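Local atomic coordinates of actin-binding protein (Saccharomyces cerevisiae, PDB entry 1HQZ), a protein that binds actin filaments, probably through this N-terminal cofilin-homology domain, and regulates actin assembly by the ARP2/3 complex, which it recruits to filament sides. Residues Tyr66-Val71 with Glu79-Ile84. Residues are numbered along the deposited sequence; the frame is centred on the assembly and turned at random.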
loop_
_atom_site.group_PDB
_atom_site.type_symbol
_atom_site.label_atom_id
_atom_site.label_comp_id
_atom_site.label_asym_id
_atom_site.label_seq_id
_atom_site.Cartn_x
_atom_site.Cartn_y
_atom_site.Cartn_z
ATOM N N TYR A 66 1.385 -4.662 1.419
ATOM C CA TYR A 66 1.473 -3.219 1.464
ATOM C C TYR A 66 0.839 -2.689 0.204
ATOM O O TYR A 66 1.047 -3.232 -0.882
ATOM C CB TYR A 66 2.934 -2.778 1.581
ATOM C CG TYR A 66 3.618 -3.420 2.768
ATOM C CD1 TYR A 66 4.168 -4.693 2.671
ATOM C CD2 TYR A 66 3.615 -2.799 4.011
ATOM C CE1 TYR A 66 4.690 -5.343 3.792
ATOM C CE2 TYR A 66 4.130 -3.430 5.139
ATOM C CZ TYR A 66 4.661 -4.707 5.019
ATOM O OH TYR A 66 5.126 -5.352 6.135
ATOM N N GLY A 67 0.031 -1.648 0.369
ATOM C CA GLY A 67 -0.646 -1.043 -0.760
ATOM C C GLY A 67 -0.228 0.405 -0.904
ATOM O O GLY A 67 0.157 1.062 0.071
ATOM N N LEU A 68 -0.319 0.900 -2.132
ATOM C CA LEU A 68 0.058 2.273 -2.456
ATOM C C LEU A 68 -0.982 2.798 -3.417
ATOM O O LEU A 68 -1.288 2.142 -4.413
ATOM C CB LEU A 68 1.428 2.277 -3.143
ATOM C CG LEU A 68 1.954 3.573 -3.755
ATOM C CD1 LEU A 68 2.428 4.503 -2.662
ATOM C CD2 LEU A 68 3.107 3.237 -4.705
ATOM N N ALA A 69 -1.541 3.967 -3.135
ATOM C CA ALA A 69 -2.533 4.500 -4.052
ATOM C C ALA A 69 -2.501 6.008 -4.147
ATOM O O ALA A 69 -2.249 6.709 -3.164
ATOM C CB ALA A 69 -3.927 4.032 -3.651
ATOM N N ARG A 70 -2.757 6.498 -5.350
ATOM C CA ARG A 70 -2.791 7.924 -5.592
ATOM C C ARG A 70 -4.266 8.257 -5.722
ATOM O O ARG A 70 -4.944 7.767 -6.624
ATOM C CB ARG A 70 -2.039 8.273 -6.871
ATOM C CG ARG A 70 -2.005 9.761 -7.154
ATOM C CD ARG A 70 -0.974 10.074 -8.221
ATOM N NE ARG A 70 -0.599 11.484 -8.221
ATOM C CZ ARG A 70 -1.105 12.384 -9.053
ATOM N NH1 ARG A 70 -2.000 12.009 -9.941
ATOM N NH2 ARG A 70 -0.712 13.649 -9.011
ATOM N N VAL A 71 -4.762 9.085 -4.812
ATOM C CA VAL A 71 -6.175 9.420 -4.809
ATOM C C VAL A 71 -6.478 10.901 -4.659
ATOM O O VAL A 71 -5.728 11.654 -4.028
ATOM C CB VAL A 71 -6.907 8.694 -3.656
ATOM C CG1 VAL A 71 -8.392 8.671 -3.925
ATOM C CG2 VAL A 71 -6.354 7.281 -3.480
ATOM N N GLU A 79 -4.219 15.605 -5.710
ATOM C CA GLU A 79 -3.982 14.170 -5.701
ATOM C C GLU A 79 -3.003 13.867 -4.582
ATOM O O GLU A 79 -1.942 14.478 -4.500
ATOM C CB GLU A 79 -3.374 13.728 -7.027
ATOM C CG GLU A 79 -4.272 13.889 -8.243
ATOM C CD GLU A 79 -5.258 12.756 -8.392
ATOM O OE1 GLU A 79 -5.116 11.747 -7.674
ATOM O OE2 GLU A 79 -6.168 12.868 -9.236
ATOM N N LYS A 80 -3.360 12.929 -3.717
ATOM C CA LYS A 80 -2.483 12.572 -2.619
ATOM C C LYS A 80 -2.165 11.085 -2.589
ATOM O O LYS A 80 -2.855 10.266 -3.192
ATOM C CB LYS A 80 -3.094 13.035 -1.299
ATOM C CG LYS A 80 -3.142 14.558 -1.191
ATOM C CD LYS A 80 -3.822 15.008 0.076
ATOM C CE LYS A 80 -3.905 16.519 0.116
ATOM N NZ LYS A 80 -4.789 16.988 1.217
ATOM N N ILE A 81 -1.096 10.746 -1.889
ATOM C CA ILE A 81 -0.661 9.367 -1.812
ATOM C C ILE A 81 -0.940 8.735 -0.452
ATOM O O ILE A 81 -0.637 9.315 0.606
ATOM C CB ILE A 81 0.863 9.249 -2.134
ATOM C CG1 ILE A 81 1.144 9.498 -3.624
ATOM C CG2 ILE A 81 1.341 7.846 -1.859
ATOM C CD1 ILE A 81 0.569 10.739 -4.201
ATOM N N ILE A 82 -1.530 7.547 -0.482
ATOM C CA ILE A 82 -1.807 6.831 0.752
ATOM C C ILE A 82 -1.102 5.474 0.688
ATOM O O ILE A 82 -1.010 4.854 -0.371
ATOM C CB ILE A 82 -3.335 6.635 0.972
ATOM C CG1 ILE A 82 -3.570 5.795 2.232
ATOM C CG2 ILE A 82 -3.972 5.978 -0.249
ATOM C CD1 ILE A 82 -5.036 5.682 2.668
ATOM N N ILE A 83 -0.536 5.047 1.809
ATOM C CA ILE A 83 0.094 3.746 1.838
ATOM C C ILE A 83 -0.642 2.973 2.911
ATOM O O ILE A 83 -1.040 3.535 3.937
ATOM C CB ILE A 83 1.588 3.810 2.177
ATOM C CG1 ILE A 83 1.801 4.482 3.532
ATOM C CG2 ILE A 83 2.318 4.555 1.085
ATOM C CD1 ILE A 83 3.227 4.345 4.048
ATOM N N ILE A 84 -0.844 1.689 2.658
ATOM C CA ILE A 84 -1.557 0.851 3.601
ATOM C C ILE A 84 -0.736 -0.348 4.042
ATOM O O ILE A 84 -0.217 -1.090 3.220
ATOM C CB ILE A 84 -2.900 0.370 2.986
ATOM C CG1 ILE A 84 -3.848 1.568 2.872
ATOM C CG2 ILE A 84 -3.515 -0.741 3.832
ATOM C CD1 ILE A 84 -5.126 1.275 2.158
HETATM O O HOH W 1 -5.663 9.532 -8.842
#
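R70 holds CG anti to its backbone N (chi1 -178°) and runs extended as far as NE, while E79 turns at chi2 (-82°); the two side chains cross at about a right angle at the turn end of the hairpin. R70 lies on strand 65-71 and E79 just before strand 80-86; these strands form an antiparallel beta hairpin, third and fourth in the central mixed sheet of the ADF-homology fold. E79 CB lies over the centre of one guanidinium face, 3.3 Å above its plane. The salt bridge is long, R70 NH1 to E79 OE1 measuring 3.9 Å, and because this oxygen stands well out of the guanidinium plane it is a matter of charge alone. An alanine in place of R70 would probably leave the E79 carboxylate without this opposite charge and uncover the E79 methylene carbons.

Pairing of the strands rests on six backbone hydrogen bonds, two each in the pairs G67-I84, A69-I82 and V71-K80. The shortest joins K80 N to V71 O at 2.7 Å and is practically straight, 179° at the hydrogen. In between, L68 faces I83 and R70 faces I81 as non-hydrogen-bonded pairs, on the side of the sheet where I83 meets F103 and A107 of helix 93-110. There L68 CD1 packs against two methyl groups, touching I81 CG2 at 3.6 Å and I83 CG2 at 3.7 Å.

On the other side A69 CB rests against I82 CG2 at 3.9 Å, and V71 CG2 reaches the same methyl. Helices 52-56 and 128-136 cover this side, F55 meeting A69 and I135 meeting both V71 and I82. Near the turn, one water donates to R70 O and, at 2.6 Å, to E79 OE1.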